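PDB 4EWP: 3-oxoacyl-[acyl-carrier-protein] synthase 3 from Micrococcus luteus NCTC 2665, which probably catalyses the first condensation step of fatty acid synthesis, condensing the acetyl group of acetyl-CoA with malonyl-ACP, with loss of carbon dioxide and CoA, to give 3-oxobutanoyl-ACP. Local coordinates for residues 42-47 against 51-56; 269-274 against 317-322; 223-226 against 231-234. All coordinates share one frame; numbering follows the deposited sequence.

Along the chain the order is contact 1, contact 3, contact 2, with no overlap between them. Contact 1 joins helix 41-48 to the short strand 52-54, whose antiparallel partner is strand 27-29. Contact 3 closes a loop between helix 206-219 and strand 236-238 at the boundary with the second subunit, while contact 2 sets helix 311-322 against strand 269-274 in the sheet of the C-terminal half. Centres are about 21 Å apart for contacts 1 and 2, about 28 Å for contacts 1 and 3, and about 43 Å for contacts 2 and 3, which lie on opposite sides of the chain's centre. In this thiolase-like subunit contact 1 is partly buried near the predicted active-site Asn-306, contact 2 is interior, and contact 3 is on the dimer-facing periphery.

Contact 1 (42-47 against 51-56); sequences EWIRQR and VTRQRA
A first torsion that puts CG trans to the backbone N (chi1 -157°), followed by one bend at chi3 (-64°), swings the end of Arg-45 from helix 41-48 over the side chain of Val-51. CG2 of Val-51 lies under one face of the guanidinium, displaced toward its rim, and comes within 3.8 Å of Arg-45 NH2. Arginine suits this exposed place: its aliphatic stem and flat face can rest on a methyl of the beta-branched Val-51, while NH1 still makes a long, weak ion pair with Asp-41.

Arg-53 is folded quite differently. Bends at chi2 and chi3 turn its chain back toward the helix, where NH1 lies 4.1 Å from Ile-44 CG2. The methyl stands at the guanidinium edge, near its plane, and the two side chains cross at about a right angle. The polar end is held elsewhere: NH2 donates to Val-28 O, and NH1 bonds to Phe-166 O and Asn-30 OD1.

The side chain of Arg-53 is about 7 Å from that of Asn-306, a predicted active-site residue. Across the contact the interactions are purely van der Waals; the buried charge of Arg-53 is probably accommodated by those oxygen acceptors from neighbouring parts of the fold.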
loop_
_atom_site.group_PDB
_atom_site.type_symbol
_atom_site.label_atom_id
_atom_site.label_comp_id
_atom_site.label_asym_id
_atom_site.label_seq_id
_atom_site.Cartn_x
_atom_site.Cartn_y
_atom_site.Cartn_z
ATOM N N GLU A 42 30.709 -1.598 21.754
ATOM C CA GLU A 42 30.704 -0.273 22.367
ATOM C C GLU A 42 30.465 0.854 21.357
ATOM O O GLU A 42 29.871 1.879 21.688
ATOM C CB GLU A 42 32.001 -0.038 23.156
ATOM C CG GLU A 42 32.119 -0.898 24.417
ATOM C CD GLU A 42 33.419 -0.670 25.188
ATOM O OE1 GLU A 42 34.440 -0.288 24.570
ATOM O OE2 GLU A 42 33.421 -0.880 26.422
ATOM N N TRP A 43 30.935 0.669 20.131
ATOM C CA TRP A 43 30.711 1.675 19.104
ATOM C C TRP A 43 29.220 1.698 18.777
ATOM O O TRP A 43 28.563 2.734 18.904
ATOM C CB TRP A 43 31.555 1.383 17.861
ATOM C CG TRP A 43 31.459 2.428 16.778
ATOM C CD1 TRP A 43 32.150 3.609 16.701
ATOM C CD2 TRP A 43 30.640 2.369 15.609
ATOM N NE1 TRP A 43 31.803 4.288 15.555
ATOM C CE2 TRP A 43 30.877 3.547 14.867
ATOM C CE3 TRP A 43 29.721 1.436 15.116
ATOM C CZ2 TRP A 43 30.227 3.817 13.661
ATOM C CZ3 TRP A 43 29.075 1.704 13.918
ATOM C CH2 TRP A 43 29.331 2.886 13.205
ATOM N N ILE A 44 28.683 0.548 18.389
ATOM C CA ILE A 44 27.256 0.448 18.104
ATOM C C ILE A 44 26.427 1.032 19.239
ATOM O O ILE A 44 25.523 1.836 19.009
ATOM C CB ILE A 44 26.825 -0.999 17.849
ATOM C CG1 ILE A 44 27.635 -1.593 16.695
ATOM C CG2 ILE A 44 25.329 -1.072 17.557
ATOM C CD1 ILE A 44 27.067 -2.888 16.168
ATOM N N ARG A 45 26.740 0.646 20.469
ATOM C CA ARG A 45 25.948 1.109 21.603
ATOM C C ARG A 45 26.011 2.629 21.697
ATOM O O ARG A 45 25.023 3.289 22.011
ATOM C CB ARG A 45 26.421 0.454 22.902
ATOM C CG ARG A 45 25.363 0.426 23.976
ATOM C CD ARG A 45 25.877 -0.216 25.235
ATOM N NE ARG A 45 26.215 -1.627 25.057
ATOM C CZ ARG A 45 25.930 -2.569 25.954
ATOM N NH1 ARG A 45 26.273 -3.835 25.732
ATOM N NH2 ARG A 45 25.298 -2.237 27.076
ATOM N N GLN A 46 27.178 3.176 21.377
ATOM C CA GLN A 46 27.422 4.611 21.455
ATOM C C GLN A 46 26.780 5.399 20.301
ATOM O O GLN A 46 26.176 6.450 20.518
ATOM C CB GLN A 46 28.936 4.868 21.529
ATOM C CG GLN A 46 29.367 6.318 21.373
ATOM C CD GLN A 46 30.882 6.490 21.445
ATOM O OE1 GLN A 46 31.492 7.101 20.563
ATOM N NE2 GLN A 46 31.493 5.953 22.502
ATOM N N ARG A 47 26.901 4.893 19.079
ATOM C CA ARG A 47 26.326 5.575 17.916
ATOM C C ARG A 47 24.792 5.494 17.829
ATOM O O ARG A 47 24.145 6.396 17.281
ATOM C CB ARG A 47 26.937 5.024 16.625
ATOM C CG ARG A 47 28.443 5.213 16.528
ATOM C CD ARG A 47 28.804 6.641 16.135
ATOM N NE ARG A 47 29.235 6.730 14.738
ATOM C CZ ARG A 47 28.432 6.988 13.707
ATOM N NH1 ARG A 47 27.134 7.192 13.899
ATOM N NH2 ARG A 47 28.931 7.045 12.478
ATOM N N VAL A 51 21.423 -2.201 22.061
ATOM C CA VAL A 51 22.124 -3.286 22.749
ATOM C C VAL A 51 21.765 -4.606 22.088
ATOM O O VAL A 51 22.636 -5.396 21.727
ATOM C CB VAL A 51 21.736 -3.362 24.237
ATOM C CG1 VAL A 51 22.345 -4.596 24.893
ATOM C CG2 VAL A 51 22.160 -2.108 24.949
ATOM N N THR A 52 20.467 -4.838 21.943
ATOM C CA THR A 52 19.978 -6.001 21.226
ATOM C C THR A 52 18.922 -5.550 20.223
ATOM O O THR A 52 18.307 -4.481 20.382
ATOM C CB THR A 52 19.350 -7.044 22.187
ATOM O OG1 THR A 52 18.168 -6.497 22.790
ATOM C CG2 THR A 52 20.331 -7.434 23.287
ATOM N N ARG A 53 18.717 -6.363 19.190
ATOM C CA ARG A 53 17.585 -6.175 18.295
ATOM C C ARG A 53 16.811 -7.485 18.113
ATOM O O ARG A 53 17.387 -8.580 18.134
ATOM C CB ARG A 53 18.021 -5.590 16.942
ATOM C CG ARG A 53 18.729 -6.567 15.999
ATOM C CD ARG A 53 20.182 -6.761 16.374
ATOM N NE ARG A 53 20.964 -5.528 16.250
ATOM C CZ ARG A 53 21.925 -5.159 17.098
ATOM N NH1 ARG A 53 22.590 -4.026 16.898
ATOM N NH2 ARG A 53 22.234 -5.927 18.141
ATOM N N GLN A 54 15.497 -7.353 17.971
ATOM C CA GLN A 54 14.626 -8.480 17.677
ATOM C C GLN A 54 14.961 -9.040 16.305
ATOM O O GLN A 54 15.001 -8.306 15.321
ATOM C CB GLN A 54 13.163 -8.026 17.724
ATOM C CG GLN A 54 12.732 -7.681 19.134
ATOM C CD GLN A 54 11.508 -6.799 19.215
ATOM O OE1 GLN A 54 11.157 -6.326 20.298
ATOM N NE2 GLN A 54 10.847 -6.572 18.080
ATOM N N ARG A 55 15.227 -10.339 16.242
ATOM C CA ARG A 55 15.456 -10.995 14.965
ATOM C C ARG A 55 14.528 -12.205 14.828
ATOM O O ARG A 55 14.567 -13.135 15.630
ATOM C CB ARG A 55 16.936 -11.371 14.791
ATOM C CG ARG A 55 17.844 -10.165 14.492
ATOM C CD ARG A 55 17.362 -9.431 13.232
ATOM N NE ARG A 55 18.122 -8.224 12.915
ATOM C CZ ARG A 55 19.337 -8.214 12.354
ATOM N NH1 ARG A 55 19.959 -9.351 12.059
ATOM N NH2 ARG A 55 19.942 -7.056 12.094
ATOM N N ALA A 56 13.674 -12.159 13.812
ATOM C CA ALA A 56 12.665 -13.186 13.595
ATOM C C ALA A 56 13.259 -14.424 12.963
ATOM O O ALA A 56 14.208 -14.337 12.187
ATOM C CB ALA A 56 11.536 -12.637 12.707
#

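Contact 2 (269-274 against 317-322); sequences LAAFIP and HRLLEE
Leu-319 and Ile-273 reach toward each other tip to tip, and Ala-271 completes the meeting two residues earlier on the same strand. One methyl does all the touching from the helix: Leu-319 CD2 stands 3.7 Å from Ala-271 CB and 3.9 Å from Ile-273 CG1. Both strand residues direct their CB toward the helix, as alternation along a strand requires, whereas Phe-272 between them points away and sets its ring edge-to-face with Phe-285 on the other side of the sheet.

The residue types fit this geometry. The single methyl of Ala-271 lets the leucine branch come close to the strand, and the longer Ile-273 meets the same methyl with CG1 and, slightly farther off, CD1, touching Ile-312, Ala-315 and Met-316 of helix 311-322 as well. The chi1 of Leu-319, -125°, which helps to set where CD2 meets both strand residues, falls away from the staggered positions, so this branch may be strained or less surely placed.

This helix links strand 296-297 to strand 330-337 and passes across the intervening strand 269-274, a beta-alpha-beta crossover of the thiolase fold. His-317 and Leu-320 meet strand 13-22 of the other sheet, which places the helix in the layer between the two sheets.

On the helix itself, the extended Arg-318 gives its NE to Glu-322 OE2 at 2.7 Å, nearly straight at 176°. The acceptor lies in the guanidinium plane, although the donor approaches from above the carboxylate plane. NH1 also forms salt bridges with Asp-300 and Asp-303, which may balance the arginine's charge.

The chemistry thus divides cleanly: apolar carbon alone joins strand to helix in the interior, just before the predicted catalytic His-275, while the ionic pairing is kept to another face of the helix.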
loop_
_atom_site.group_PDB
_atom_site.type_symbol
_atom_site.label_atom_id
_atom_site.label_comp_id
_atom_site.label_asym_id
_atom_site.label_seq_id
_atom_site.Cartn_x
_atom_site.Cartn_y
_atom_site.Cartn_z
ATOM N N LEU A 269 1.354 16.717 27.177
ATOM C CA LEU A 269 1.712 15.349 26.777
ATOM C C LEU A 269 2.016 14.456 27.978
ATOM O O LEU A 269 2.660 14.888 28.928
ATOM C CB LEU A 269 2.922 15.350 25.831
ATOM C CG LEU A 269 2.748 16.009 24.457
ATOM C CD1 LEU A 269 4.054 16.018 23.654
ATOM C CD2 LEU A 269 1.645 15.295 23.675
ATOM N N ALA A 270 1.550 13.211 27.936
ATOM C CA ALA A 270 1.988 12.210 28.900
ATOM C C ALA A 270 3.171 11.439 28.332
ATOM O O ALA A 270 3.951 10.849 29.073
ATOM C CB ALA A 270 0.868 11.258 29.236
ATOM N N ALA A 271 3.307 11.442 27.013
ATOM C CA ALA A 271 4.374 10.674 26.388
ATOM C C ALA A 271 4.754 11.211 25.018
ATOM O O ALA A 271 3.952 11.843 24.331
ATOM C CB ALA A 271 3.987 9.194 26.283
ATOM N N PHE A 272 5.998 10.939 24.635
ATOM C CA PHE A 272 6.512 11.274 23.319
ATOM C C PHE A 272 7.013 9.976 22.707
ATOM O O PHE A 272 7.925 9.344 23.236
ATOM C CB PHE A 272 7.646 12.301 23.425
ATOM C CG PHE A 272 8.376 12.536 22.135
ATOM C CD1 PHE A 272 7.675 12.726 20.953
ATOM C CD2 PHE A 272 9.766 12.566 22.104
ATOM C CE1 PHE A 272 8.352 12.940 19.747
ATOM C CE2 PHE A 272 10.451 12.779 20.919
ATOM C CZ PHE A 272 9.738 12.970 19.731
ATOM N N ILE A 273 6.392 9.560 21.607
ATOM C CA ILE A 273 6.733 8.277 21.024
ATOM C C ILE A 273 7.187 8.440 19.590
ATOM O O ILE A 273 6.412 8.218 18.659
ATOM C CB ILE A 273 5.557 7.293 21.079
ATOM C CG1 ILE A 273 4.888 7.347 22.462
ATOM C CG2 ILE A 273 6.055 5.885 20.770
ATOM C CD1 ILE A 273 3.578 6.603 22.545
ATOM N N PRO A 274 8.448 8.839 19.399
ATOM C CA PRO A 274 8.888 8.920 18.008
ATOM C C PRO A 274 9.224 7.525 17.492
ATOM O O PRO A 274 9.557 6.617 18.263
ATOM C CB PRO A 274 10.157 9.785 18.090
ATOM C CG PRO A 274 10.700 9.494 19.469
ATOM C CD PRO A 274 9.486 9.281 20.350
ATOM N N HIS A 317 3.171 0.151 23.274
ATOM C CA HIS A 317 2.819 -1.038 24.036
ATOM C C HIS A 317 3.717 -1.186 25.264
ATOM O O HIS A 317 3.238 -1.474 26.366
ATOM C CB HIS A 317 2.908 -2.271 23.145
ATOM C CG HIS A 317 2.488 -3.547 23.812
ATOM N ND1 HIS A 317 3.335 -4.283 24.616
ATOM C CD2 HIS A 317 1.327 -4.247 23.749
ATOM C CE1 HIS A 317 2.704 -5.363 25.044
ATOM N NE2 HIS A 317 1.487 -5.372 24.522
ATOM N N ARG A 318 5.016 -0.982 25.082
ATOM C CA ARG A 318 5.940 -1.086 26.197
ATOM C C ARG A 318 5.729 0.041 27.203
ATOM O O ARG A 318 5.828 -0.175 28.402
ATOM C CB ARG A 318 7.390 -1.100 25.720
ATOM C CG ARG A 318 8.401 -1.175 26.863
ATOM C CD ARG A 318 9.813 -1.279 26.329
ATOM N NE ARG A 318 10.801 -1.390 27.402
ATOM C CZ ARG A 318 12.106 -1.559 27.204
ATOM N NH1 ARG A 318 12.585 -1.644 25.972
ATOM N NH2 ARG A 318 12.931 -1.640 28.240
ATOM N N LEU A 319 5.437 1.241 26.715
ATOM C CA LEU A 319 5.189 2.369 27.602
ATOM C C LEU A 319 4.038 2.072 28.554
ATOM O O LEU A 319 4.105 2.381 29.749
ATOM C CB LEU A 319 4.872 3.618 26.782
ATOM C CG LEU A 319 5.751 4.824 27.084
ATOM C CD1 LEU A 319 7.199 4.377 27.215
ATOM C CD2 LEU A 319 5.610 5.892 26.015
ATOM N N LEU A 320 2.975 1.471 28.019
ATOM C CA LEU A 320 1.765 1.224 28.800
ATOM C C LEU A 320 1.940 0.091 29.797
ATOM O O LEU A 320 1.391 0.139 30.897
ATOM C CB LEU A 320 0.580 0.949 27.885
ATOM C CG LEU A 320 0.136 2.228 27.176
ATOM C CD1 LEU A 320 -0.710 1.946 25.936
ATOM C CD2 LEU A 320 -0.566 3.172 28.157
ATOM N N GLU A 321 2.698 -0.932 29.425
ATOM C CA GLU A 321 2.982 -1.979 30.384
ATOM C C GLU A 321 3.786 -1.415 31.550
ATOM O O GLU A 321 3.439 -1.638 32.706
ATOM C CB GLU A 321 3.704 -3.150 29.731
ATOM C CG GLU A 321 2.759 -4.200 29.179
ATOM C CD GLU A 321 3.450 -5.528 28.965
ATOM O OE1 GLU A 321 4.681 -5.594 29.183
ATOM O OE2 GLU A 321 2.762 -6.501 28.582
ATOM N N GLU A 322 4.836 -0.657 31.246
ATOM C CA GLU A 322 5.718 -0.133 32.283
ATOM C C GLU A 322 5.081 0.995 33.119
ATOM O O GLU A 322 5.433 1.178 34.289
ATOM C CB GLU A 322 7.055 0.302 31.679
ATOM C CG GLU A 322 7.931 -0.872 31.259
ATOM C CD GLU A 322 9.165 -0.457 30.461
ATOM O OE1 GLU A 322 9.410 0.760 30.293
ATOM O OE2 GLU A 322 9.892 -1.359 29.996
#

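Contact 3 (223-226 against 231-234); sequences SAIT and MLWP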
loop_
_atom_site.group_PDB
_atom_site.type_symbol
_atom_site.label_atom_id
_atom_site.label_comp_id
_atom_site.label_asym_id
_atom_site.label_seq_id
_atom_site.Cartn_x
_atom_site.Cartn_y
_atom_site.Cartn_z
ATOM N N SER A 223 28.077 -16.589 -14.888
ATOM C CA SER A 223 29.006 -15.568 -14.427
ATOM C C SER A 223 28.121 -14.415 -13.962
ATOM O O SER A 223 26.903 -14.581 -13.838
ATOM C CB SER A 223 29.965 -15.131 -15.544
ATOM O OG SER A 223 29.301 -14.394 -16.554
ATOM N N ALA A 224 28.702 -13.252 -13.696
ATOM C CA ALA A 224 27.892 -12.115 -13.252
ATOM C C ALA A 224 27.161 -12.402 -11.937
ATOM O O ALA A 224 26.851 -11.479 -11.180
ATOM C CB ALA A 224 26.884 -11.715 -14.340
ATOM N N ILE A 225 26.881 -13.679 -11.684
ATOM C CA ILE A 225 26.294 -14.117 -10.422
ATOM C C ILE A 225 27.356 -14.787 -9.560
ATOM O O ILE A 225 27.603 -14.365 -8.428
ATOM C CB ILE A 225 25.119 -15.096 -10.635
ATOM C CG1 ILE A 225 23.906 -14.351 -11.204
ATOM C CG2 ILE A 225 24.749 -15.785 -9.324
ATOM C CD1 ILE A 225 22.728 -15.238 -11.542
ATOM N N THR A 226 27.983 -15.829 -10.099
ATOM C CA THR A 226 29.037 -16.523 -9.375
ATOM C C THR A 226 30.214 -15.591 -9.113
ATOM O O THR A 226 30.909 -15.731 -8.107
ATOM C CB THR A 226 29.535 -17.769 -10.129
ATOM O OG1 THR A 226 29.841 -17.422 -11.487
ATOM C CG2 THR A 226 28.480 -18.854 -10.105
ATOM N N MET A 231 26.122 -8.415 -2.962
ATOM C CA MET A 231 24.872 -9.152 -3.057
ATOM C C MET A 231 24.108 -8.690 -4.291
ATOM O O MET A 231 24.114 -7.506 -4.623
ATOM C CB MET A 231 24.014 -8.932 -1.807
ATOM C CG MET A 231 24.670 -9.352 -0.491
ATOM S SD MET A 231 23.615 -9.125 0.973
ATOM C CE MET A 231 22.242 -10.197 0.568
ATOM N N LEU A 232 23.457 -9.623 -4.977
ATOM C CA LEU A 232 22.515 -9.260 -6.030
ATOM C C LEU A 232 21.115 -9.060 -5.445
ATOM O O LEU A 232 20.350 -8.220 -5.917
ATOM C CB LEU A 232 22.490 -10.322 -7.133
ATOM C CG LEU A 232 23.474 -10.158 -8.306
ATOM C CD1 LEU A 232 24.592 -9.173 -7.986
ATOM C CD2 LEU A 232 24.049 -11.504 -8.725
ATOM N N TRP A 233 20.777 -9.833 -4.418
ATOM C CA TRP A 233 19.535 -9.608 -3.690
ATOM C C TRP A 233 19.553 -8.168 -3.173
ATOM O O TRP A 233 20.478 -7.772 -2.476
ATOM C CB TRP A 233 19.414 -10.599 -2.533
ATOM C CG TRP A 233 18.221 -10.365 -1.642
ATOM C CD1 TRP A 233 18.235 -9.919 -0.345
ATOM C CD2 TRP A 233 16.841 -10.564 -1.979
ATOM N NE1 TRP A 233 16.948 -9.839 0.143
ATOM C CE2 TRP A 233 16.076 -10.226 -0.841
ATOM C CE3 TRP A 233 16.179 -11.005 -3.128
ATOM C CZ2 TRP A 233 14.684 -10.314 -0.823
ATOM C CZ3 TRP A 233 14.794 -11.087 -3.107
ATOM C CH2 TRP A 233 14.064 -10.742 -1.962
ATOM N N PRO A 234 18.549 -7.365 -3.544
ATOM C CA PRO A 234 18.560 -5.962 -3.119
ATOM C C PRO A 234 18.457 -5.853 -1.605
ATOM O O PRO A 234 17.690 -6.591 -0.977
ATOM C CB PRO A 234 17.287 -5.386 -3.756
ATOM C CG PRO A 234 16.945 -6.313 -4.858
ATOM C CD PRO A 234 17.390 -7.679 -4.395
#
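Leu-232 and Ile-225 meet inside the loop that runs from helix 206-219 to strand 236-238 in this thiolase-fold enzyme, a region without regular secondary structure that lies against the second subunit of the homodimer and away from the annotated sites.

Met-231 opens the later segment. Its flexible thioether chain turns from residues 223-226 and packs on Asp-158 and Pro-159, and on Arg-217 of the second subunit.

Leu-232 carries the contact. Its CB points toward the earlier segment, and its branch CD2 reaches Ile-225 CG1 at 3.8 Å, the two side chains crossing at about a right angle. Ile-225 presents that carbon because CG1 lies beside the backbone N (chi1 -71°) and opposite the carbonyl carbon. The same leucine methyl also lies 3.7 Å from Ala-224 O, a van der Waals approach to a backbone oxygen. Leucine suits the position because one branched apolar group can touch Ile-225 and also pack on Val-213 of the second subunit; Leu-232 O is hydrogen-bonded to His-204 NE2 of its own chain.

Trp-233 takes no part in the meeting with Ile-225; its backbone N is hydrogen-bonded to Glu-214 OE2 of the second subunit, and its NE1 to Asp-155 O of its own chain.

Pro-234 ends the segment with its ring packed against Leu-209 and its CD 3.5 Å above one face of the Trp-233 indole, offset toward the rim.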